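Local coordinates for trichosurin (Trichosurus vulpecula, PDB 2RA6), which probably carries small hydrophobic molecules in the possum's milk whey, as a homodimeric lipocalin whose barrel can hold 4-ethylphenol, at residues 103-115 and 125-139. The protein carries 1 engineered substitution. Numbering follows the deposited sequence.
With ETY (4-ethylphenol), chain P.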
ATOM      1  N   SER B 103      12.486   6.361   4.754  1.00 18.25           N
ATOM      2  CA  SER B 103      13.727   7.104   4.518  1.00 18.43           C
ATOM      3  C   SER B 103      14.897   6.545   5.306  1.00 21.17           C
ATOM      4  O   SER B 103      14.828   6.416   6.523  1.00 22.50           O
ATOM      5  CB  SER B 103      13.605   8.591   4.859  1.00 19.47           C
ATOM      6  OG  SER B 103      14.850   9.239   4.579  1.00 18.21           O
ATOM      7  N   SER B 104      15.970   6.230   4.592  1.00 22.51           N
ATOM      8  CA  SER B 104      17.178   5.709   5.208  1.00 26.26           C
ATOM      9  C   SER B 104      18.027   6.889   5.676  1.00 26.72           C
ATOM     10  O   SER B 104      18.945   6.728   6.480  1.00 28.06           O
ATOM     11  CB  SER B 104      17.962   4.857   4.204  1.00 26.74           C
ATOM     12  OG  SER B 104      18.348   5.605   3.063  1.00 31.73           O
ATOM     13  N   LYS B 105      17.710   8.072   5.160  1.00 27.35           N
ATOM     14  CA  LYS B 105      18.405   9.308   5.512  1.00 27.58           C
ATOM     15  C   LYS B 105      17.345  10.389   5.700  1.00 26.88           C
ATOM     16  O   LYS B 105      17.170  11.262   4.849  1.00 24.37           O
ATOM     17  CB  LYS B 105      19.385   9.698   4.401  1.00 29.30           C
ATOM     18  CG  LYS B 105      20.585   8.767   4.301  1.00 32.00           C
ATOM     19  CD  LYS B 105      21.550   9.200   3.208  1.00 34.85           C
ATOM     20  CE  LYS B 105      21.016   8.861   1.828  1.00 36.41           C
ATOM     21  NZ  LYS B 105      20.883   7.388   1.643  1.00 37.34           N
ATOM     22  N   PRO B 106      16.633  10.346   6.837  1.00 27.02           N
ATOM     23  CA  PRO B 106      15.560  11.277   7.207  1.00 26.32           C
ATOM     24  C   PRO B 106      15.847  12.770   7.120  1.00 26.11           C
ATOM     25  O   PRO B 106      14.926  13.566   6.932  1.00 25.53           O
ATOM     26  CB  PRO B 106      15.189  10.833   8.623  1.00 27.24           C
ATOM     27  CG  PRO B 106      16.474  10.280   9.149  1.00 28.37           C
ATOM     28  CD  PRO B 106      16.980   9.479   7.977  1.00 27.76           C
ATOM     29  N   ASN B 107      17.114  13.151   7.247  1.00 27.01           N
ATOM     30  CA  ASN B 107      17.481  14.562   7.180  1.00 28.08           C
ATOM     31  C   ASN B 107      17.852  14.972   5.760  1.00 26.79           C
ATOM     32  O   ASN B 107      18.014  16.158   5.470  1.00 27.77           O
ATOM     33  CB  ASN B 107      18.664  14.845   8.109  1.00 31.78           C
ATOM     34  CG  ASN B 107      18.858  16.327   8.369  1.00 35.48           C
ATOM     35  OD1 ASN B 107      19.919  16.756   8.823  1.00 38.57           O
ATOM     36  ND2 ASN B 107      17.823  17.118   8.096  1.00 36.54           N
ATOM     37  N   GLU B 108      17.989  13.986   4.879  1.00 24.21           N
ATOM     38  CA  GLU B 108      18.352  14.252   3.493  1.00 21.02           C
ATOM     39  C   GLU B 108      17.171  14.138   2.530  1.00 18.25           C
ATOM     40  O   GLU B 108      17.035  14.948   1.614  1.00 17.44           O
ATOM     41  CB  GLU B 108      19.469  13.302   3.043  1.00 23.16           C
ATOM     42  CG  GLU B 108      20.851  13.624   3.612  1.00 26.68           C
ATOM     43  CD  GLU B 108      21.942  12.728   3.041  1.00 29.29           C
ATOM     44  OE1 GLU B 108      21.883  12.412   1.833  1.00 31.36           O
ATOM     45  OE2 GLU B 108      22.868  12.351   3.791  1.00 30.57           O
ATOM     46  N   TYR B 109      16.321  13.137   2.733  1.00 17.01           N
ATOM     47  CA  TYR B 109      15.171  12.946   1.856  1.00 15.45           C
ATOM     48  C   TYR B 109      14.019  12.269   2.574  1.00 15.03           C
ATOM     49  O   TYR B 109      14.185  11.715   3.656  1.00 14.53           O
ATOM     50  CB  TYR B 109      15.564  12.098   0.636  1.00 15.17           C
ATOM     51  CG  TYR B 109      15.664  10.601   0.893  1.00 16.64           C
ATOM     52  CD1 TYR B 109      14.547   9.768   0.756  1.00 16.87           C
ATOM     53  CD2 TYR B 109      16.868  10.016   1.274  1.00 17.23           C
ATOM     54  CE1 TYR B 109      14.630   8.395   0.992  1.00 18.69           C
ATOM     55  CE2 TYR B 109      16.961   8.643   1.513  1.00 18.84           C
ATOM     56  CZ  TYR B 109      15.843   7.839   1.373  1.00 18.83           C
ATOM     57  OH  TYR B 109      15.925   6.482   1.621  1.00 21.95           O
ATOM     58  N   ALA B 110      12.848  12.326   1.952  1.00 14.02           N
ATOM     59  CA  ALA B 110      11.661  11.685   2.487  1.00 13.15           C
ATOM     60  C   ALA B 110      10.946  11.020   1.323  1.00 13.19           C
ATOM     61  O   ALA B 110      10.814  11.602   0.240  1.00 14.55           O
ATOM     62  CB  ALA B 110      10.744  12.710   3.141  1.00 14.56           C
ATOM     63  N   LYS B 111      10.507   9.788   1.543  1.00 12.15           N
ATOM     64  CA  LYS B 111       9.770   9.051   0.529  1.00 11.58           C
ATOM     65  C   LYS B 111       8.371   8.812   1.076  1.00 12.18           C
ATOM     66  O   LYS B 111       8.203   8.324   2.193  1.00 13.51           O
ATOM     67  CB  LYS B 111      10.457   7.714   0.250  1.00 15.32           C
ATOM     68  CG  LYS B 111       9.736   6.833  -0.752  1.00 20.15           C
ATOM     69  CD  LYS B 111      10.467   5.504  -0.910  1.00 23.48           C
ATOM     70  CE  LYS B 111       9.730   4.566  -1.846  1.00 27.25           C
ATOM     71  NZ  LYS B 111      10.453   3.269  -1.972  1.00 29.07           N
ATOM     72  N   PHE B 112       7.365   9.191   0.302  1.00 11.08           N
ATOM     73  CA  PHE B 112       5.989   8.974   0.714  1.00 11.51           C
ATOM     74  C   PHE B 112       5.281   8.180  -0.363  1.00 13.14           C
ATOM     75  O   PHE B 112       5.257   8.585  -1.526  1.00 14.10           O
ATOM     76  CB  PHE B 112       5.263  10.302   0.921  1.00 13.42           C
ATOM     77  CG  PHE B 112       5.582  10.970   2.229  1.00 13.53           C
ATOM     78  CD1 PHE B 112       4.956  10.566   3.407  1.00 15.65           C
ATOM     79  CD2 PHE B 112       6.500  12.007   2.281  1.00 16.12           C
ATOM     80  CE1 PHE B 112       5.240  11.190   4.620  1.00 16.62           C
ATOM     81  CE2 PHE B 112       6.790  12.636   3.489  1.00 16.18           C
ATOM     82  CZ  PHE B 112       6.158  12.226   4.657  1.00 16.77           C
ATOM     83  N   ILE B 113       4.724   7.042   0.027  1.00 12.94           N
ATOM     84  CA  ILE B 113       3.985   6.205  -0.905  1.00 12.85           C
ATOM     85  C   ILE B 113       2.512   6.351  -0.571  1.00 14.59           C
ATOM     86  O   ILE B 113       2.093   6.130   0.567  1.00 15.59           O
ATOM     87  CB  ILE B 113       4.371   4.719  -0.785  1.00 13.92           C
ATOM     88  CG1 ILE B 113       5.874   4.543  -1.008  1.00 18.03           C
ATOM     89  CG2 ILE B 113       3.576   3.896  -1.799  1.00 16.00           C
ATOM     90  CD1 ILE B 113       6.365   5.014  -2.361  1.00 23.26           C
ATOM     91  N   PHE B 114       1.738   6.746  -1.573  1.00 13.14           N
ATOM     92  CA  PHE B 114       0.300   6.919  -1.426  1.00 13.68           C
ATOM     93  C   PHE B 114      -0.439   5.793  -2.111  1.00 14.29           C
ATOM     94  O   PHE B 114      -0.210   5.527  -3.289  1.00 13.85           O
ATOM     95  CB  PHE B 114      -0.163   8.212  -2.096  1.00 16.03           C
ATOM     96  CG  PHE B 114       0.131   9.446  -1.313  1.00 20.79           C
ATOM     97  CD1 PHE B 114      -0.893  10.122  -0.666  1.00 25.25           C
ATOM     98  CD2 PHE B 114       1.426   9.931  -1.214  1.00 24.68           C
ATOM     99  CE1 PHE B 114      -0.629  11.267   0.073  1.00 27.69           C
ATOM    100  CE2 PHE B 114       1.697  11.076  -0.476  1.00 25.83           C
ATOM    101  CZ  PHE B 114       0.668  11.742   0.166  1.00 28.06           C
ATOM    102  N   TYR B 115      -1.309   5.126  -1.372  1.00 14.12           N
ATOM    103  CA  TYR B 115      -2.148   4.096  -1.957  1.00 14.81           C
ATOM    104  C   TYR B 115      -3.489   4.812  -1.984  1.00 15.21           C
ATOM    105  O   TYR B 115      -4.150   4.970  -0.953  1.00 15.06           O
ATOM    106  CB  TYR B 115      -2.186   2.849  -1.074  1.00 17.77           C
ATOM    107  CG  TYR B 115      -0.894   2.065  -1.146  1.00 17.72           C
ATOM    108  CD1 TYR B 115      -0.519   1.424  -2.331  1.00 21.05           C
ATOM    109  CD2 TYR B 115      -0.024   2.009  -0.060  1.00 18.45           C
ATOM    110  CE1 TYR B 115       0.692   0.749  -2.429  1.00 19.92           C
ATOM    111  CE2 TYR B 115       1.195   1.334  -0.151  1.00 20.63           C
ATOM    112  CZ  TYR B 115       1.541   0.711  -1.340  1.00 19.40           C
ATOM    113  OH  TYR B 115       2.743   0.047  -1.447  1.00 22.65           O
ATOM    114  N   VAL B 125       0.955   6.286  -5.864  1.00 11.95           N
ATOM    115  CA  VAL B 125       1.656   7.508  -6.218  1.00 11.47           C
ATOM    116  C   VAL B 125       2.816   7.578  -5.239  1.00 10.84           C
ATOM    117  O   VAL B 125       2.617   7.558  -4.025  1.00 14.42           O
ATOM    118  CB  VAL B 125       0.768   8.772  -6.051  1.00 13.35           C
ATOM    119  CG1 VAL B 125       1.562  10.019  -6.416  1.00 15.77           C
ATOM    120  CG2 VAL B 125      -0.468   8.667  -6.941  1.00 15.37           C
ATOM    121  N   ALA B 126       4.027   7.629  -5.773  1.00 11.06           N
ATOM    122  CA  ALA B 126       5.218   7.697  -4.946  1.00 11.54           C
ATOM    123  C   ALA B 126       5.816   9.090  -5.070  1.00 10.59           C
ATOM    124  O   ALA B 126       5.916   9.644  -6.163  1.00 12.43           O
ATOM    125  CB  ALA B 126       6.224   6.644  -5.396  1.00 13.49           C
ATOM    126  N   ASN B 127       6.204   9.652  -3.934  1.00 12.03           N
ATOM    127  CA  ASN B 127       6.773  10.989  -3.897  1.00 12.05           C
ATOM    128  C   ASN B 127       8.159  10.958  -3.269  1.00 11.91           C
ATOM    129  O   ASN B 127       8.345  10.332  -2.233  1.00 12.26           O
ATOM    130  CB  ASN B 127       5.893  11.910  -3.039  1.00 13.61           C
ATOM    131  CG  ASN B 127       4.498  12.109  -3.610  1.00 18.31           C
ATOM    132  OD1 ASN B 127       4.168  13.191  -4.094  1.00 19.86           O
ATOM    133  ND2 ASN B 127       3.673  11.069  -3.549  1.00 22.73           N
ATOM    134  N   LEU B 128       9.122  11.619  -3.902  1.00 11.28           N
ATOM    135  CA  LEU B 128      10.469  11.712  -3.347  1.00 10.35           C
ATOM    136  C   LEU B 128      10.724  13.191  -3.065  1.00  9.90           C
ATOM    137  O   LEU B 128      10.724  14.022  -3.983  1.00 11.30           O
ATOM    138  CB  LEU B 128      11.514  11.183  -4.330  1.00 12.17           C
ATOM    139  CG  LEU B 128      12.961  11.209  -3.813  1.00 11.33           C
ATOM    140  CD1 LEU B 128      13.140  10.262  -2.643  1.00 14.45           C
ATOM    141  CD2 LEU B 128      13.913  10.828  -4.958  1.00 13.68           C
ATOM    142  N   PHE B 129      10.922  13.514  -1.785  1.00 11.34           N
ATOM    143  CA  PHE B 129      11.170  14.892  -1.367  1.00 11.63           C
ATOM    144  C   PHE B 129      12.612  15.105  -0.943  1.00 11.22           C
ATOM    145  O   PHE B 129      13.229  14.219  -0.346  1.00 12.09           O
ATOM    146  CB  PHE B 129      10.316  15.282  -0.159  1.00 12.98           C
ATOM    147  CG  PHE B 129       8.837  15.196  -0.378  1.00 12.51           C
ATOM    148  CD1 PHE B 129       8.282  15.240  -1.653  1.00 15.44           C
ATOM    149  CD2 PHE B 129       7.992  15.143   0.720  1.00 16.25           C
ATOM    150  CE1 PHE B 129       6.899  15.235  -1.822  1.00 17.29           C
ATOM    151  CE2 PHE B 129       6.617  15.139   0.566  1.00 16.70           C
ATOM    152  CZ  PHE B 129       6.067  15.185  -0.712  1.00 16.05           C
ATOM    153  N   GLY B 130      13.122  16.295  -1.234  1.00 12.06           N
ATOM    154  CA  GLY B 130      14.478  16.649  -0.852  1.00 12.73           C
ATOM    155  C   GLY B 130      14.480  17.948  -0.067  1.00 14.82           C
ATOM    156  O   GLY B 130      13.501  18.702  -0.098  1.00 13.83           O
ATOM    157  N   ARG B 131      15.570  18.201   0.657  1.00 15.25           N
ATOM    158  CA  ARG B 131      15.702  19.437   1.432  1.00 15.80           C
ATOM    159  C   ARG B 131      15.876  20.625   0.500  1.00 15.94           C
ATOM    160  O   ARG B 131      15.587  21.771   0.872  1.00 17.12           O
ATOM    161  CB  ARG B 131      16.910  19.366   2.375  1.00 17.56           C
ATOM    162  CG  ARG B 131      16.702  18.484   3.586  1.00 20.30           C
ATOM    163  CD  ARG B 131      15.464  18.905   4.350  1.00 24.24           C
ATOM    164  NE  ARG B 131      15.374  18.240   5.641  1.00 28.15           N
ATOM    165  CZ  ARG B 131      14.364  18.392   6.489  1.00 29.30           C
ATOM    166  NH1 ARG B 131      13.349  19.190   6.179  1.00 30.34           N
ATOM    167  NH2 ARG B 131      14.372  17.751   7.653  1.00 30.89           N
ATOM    168  N   THR B 132      16.365  20.343  -0.705  1.00 14.92           N
ATOM    169  CA  THR B 132      16.576  21.356  -1.727  1.00 15.15           C
ATOM    170  C   THR B 132      15.888  20.860  -3.007  1.00 15.10           C
ATOM    171  O   THR B 132      15.381  19.730  -3.047  1.00 14.27           O
ATOM    172  CB  THR B 132      18.088  21.612  -1.975  1.00 15.56           C
ATOM    173  OG1 THR B 132      18.676  20.476  -2.620  1.00 17.80           O
ATOM    174  CG2 THR B 132      18.813  21.859  -0.647  1.00 16.74           C
ATOM    175  N   PRO B 133      15.869  21.684  -4.069  1.00 14.89           N
ATOM    176  CA  PRO B 133      15.223  21.322  -5.337  1.00 15.93           C
ATOM    177  C   PRO B 133      15.640  20.030  -6.027  1.00 15.30           C
ATOM    178  O   PRO B 133      14.906  19.517  -6.871  1.00 17.56           O
ATOM    179  CB  PRO B 133      15.487  22.538  -6.220  1.00 18.28           C
ATOM    180  CG  PRO B 133      15.561  23.655  -5.238  1.00 17.11           C
ATOM    181  CD  PRO B 133      16.404  23.057  -4.149  1.00 16.47           C
ATOM    182  N   ASN B 134      16.809  19.503  -5.688  1.00 15.40           N
ATOM    183  CA  ASN B 134      17.275  18.278  -6.335  1.00 14.81           C
ATOM    184  C   ASN B 134      17.847  17.319  -5.296  1.00 14.97           C
ATOM    185  O   ASN B 134      18.055  17.692  -4.144  1.00 16.83           O
ATOM    186  CB  ASN B 134      18.351  18.621  -7.373  1.00 15.46           C
ATOM    187  CG  ASN B 134      18.368  17.655  -8.554  1.00 15.58           C
ATOM    188  OD1 ASN B 134      17.914  16.512  -8.455  1.00 15.73           O
ATOM    189  ND2 ASN B 134      18.916  18.114  -9.678  1.00 17.97           N
ATOM    190  N   LEU B 135      18.096  16.079  -5.711  1.00 13.41           N
ATOM    191  CA  LEU B 135      18.663  15.058  -4.832  1.00 12.95           C
ATOM    192  C   LEU B 135      19.772  14.306  -5.562  1.00 13.32           C
ATOM    193  O   LEU B 135      19.832  14.327  -6.788  1.00 12.79           O
ATOM    194  CB  LEU B 135      17.587  14.059  -4.391  1.00 13.99           C
ATOM    195  CG  LEU B 135      16.664  14.512  -3.256  1.00 13.49           C
ATOM    196  CD1 LEU B 135      15.498  13.550  -3.128  1.00 15.28           C
ATOM    197  CD2 LEU B 135      17.446  14.587  -1.955  1.00 14.70           C
ATOM    198  N   SER B 136      20.629  13.633  -4.802  1.00 14.22           N
ATOM    199  CA  SER B 136      21.736  12.883  -5.383  1.00 14.38           C
ATOM    200  C   SER B 136      21.235  11.873  -6.399  1.00 14.67           C
ATOM    201  O   SER B 136      20.138  11.328  -6.258  1.00 14.10           O
ATOM    202  CB  SER B 136      22.517  12.141  -4.299  1.00 18.65           C
ATOM    203  OG  SER B 136      21.861  10.952  -3.912  1.00 20.35           O
ATOM    204  N   ASN B 137      22.048  11.632  -7.421  1.00 13.65           N
ATOM    205  CA  ASN B 137      21.711  10.672  -8.460  1.00 14.77           C
ATOM    206  C   ASN B 137      21.508   9.296  -7.838  1.00 16.13           C
ATOM    207  O   ASN B 137      20.657   8.527  -8.284  1.00 17.24           O
ATOM    208  CB  ASN B 137      22.831  10.631  -9.508  1.00 16.03           C
ATOM    209  CG  ASN B 137      22.863  11.881 -10.376  1.00 16.45           C
ATOM    210  OD1 ASN B 137      23.936  12.355 -10.768  1.00 18.62           O
ATOM    211  ND2 ASN B 137      21.689  12.410 -10.697  1.00 16.05           N
ATOM    212  N   GLU B 138      22.284   8.994  -6.797  1.00 16.33           N
ATOM    213  CA  GLU B 138      22.179   7.708  -6.113  1.00 18.90           C
ATOM    214  C   GLU B 138      20.784   7.527  -5.524  1.00 17.71           C
ATOM    215  O   GLU B 138      20.143   6.497  -5.736  1.00 17.41           O
ATOM    216  CB  GLU B 138      23.221   7.613  -4.992  1.00 21.55           C
ATOM    217  CG  GLU B 138      23.252   6.266  -4.278  1.00 27.30           C
ATOM    218  CD  GLU B 138      24.127   6.282  -3.037  1.00 30.91           C
ATOM    219  OE1 GLU B 138      24.326   5.206  -2.435  1.00 32.89           O
ATOM    220  OE2 GLU B 138      24.610   7.370  -2.660  1.00 34.29           O
ATOM    221  N   ILE B 139      20.320   8.534  -4.786  1.00 16.39           N
ATOM    222  CA  ILE B 139      19.000   8.475  -4.164  1.00 16.11           C
ATOM    223  C   ILE B 139      17.901   8.390  -5.214  1.00 15.51           C
ATOM    224  O   ILE B 139      16.978   7.576  -5.089  1.00 14.59           O
ATOM    225  CB  ILE B 139      18.758   9.703  -3.257  1.00 16.99           C
ATOM    226  CG1 ILE B 139      19.681   9.624  -2.036  1.00 19.39           C
ATOM    227  CG2 ILE B 139      17.300   9.751  -2.799  1.00 19.17           C
ATOM    228  CD1 ILE B 139      19.630  10.852  -1.149  1.00 20.67           C
TER
HETATM  229  C8  ETY P 601       3.354  13.934   0.914  1.00 32.12           C
HETATM  230  C7  ETY P 601       2.965  13.368   2.283  1.00 31.09           C
HETATM  231  CG  ETY P 601       1.994  14.230   3.043  1.00 30.80           C
HETATM  232  C3  ETY P 601       0.610  14.224   2.728  1.00 30.20           C
HETATM  233  C2  ETY P 601      -0.302  15.032   3.441  1.00 31.66           C
HETATM  234  C5  ETY P 601       2.445  15.074   4.102  1.00 31.30           C
HETATM  235  C6  ETY P 601       1.539  15.887   4.821  1.00 31.77           C
HETATM  236  C1  ETY P 601       0.166  15.858   4.483  1.00 32.35           C
HETATM  237  O1  ETY P 601      -0.718  16.639   5.178  1.00 34.61           O
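The Y109 ring is sandwiched: I139 CG2 lies over one face, 4.3 Å from the ring centroid and 18° off its normal, while S103 OG sits over the centre of the opposite face. That hydroxyl donates to Y109 O from above the carbonyl plane. A chi1 of 78°, with CG between the backbone N and the carbonyl carbon, turns the ring toward helix 137-148; L128 CD1, from the neighbouring strand, reaches Y109 CD1 at 3.7 Å. On the other side of the sheet, the F112 ring takes the ethyl C7 of 4-ethylphenol over its centre (CG to C7 3.5 Å), and F114 and F129 present their edges to the same ethyl group, F129 CZ reaching C8 at 3.4 Å. F112 CD2 also touches F129 CE2 at 3.6 Å, the two ring planes 49° apart. N127 ND2 comes obliquely to F114 CD2, also at 3.4 Å.

Six backbone hydrogen bonds set the antiparallel register of the two strands, two at each of the pairs A110-F129, F112-N127 and F114-V125. Beyond the strands, N107 O meets the edge of the R131 guanidinium in its plane, but the bond from NE is weak (3.4 Å); the stronger polar partner of R131 is H27 O, which accepts from NH1, and W28 adds a cation-pi contact. Strands 109-118 and 121-130 thus form an antiparallel beta hairpin of the lipocalin barrel, with Y109 and L128 on the outer face of the barrel, where I139 of helix 137-148 packs on the Y109 ring, and F112, F114 and F129 lining the ligand pocket.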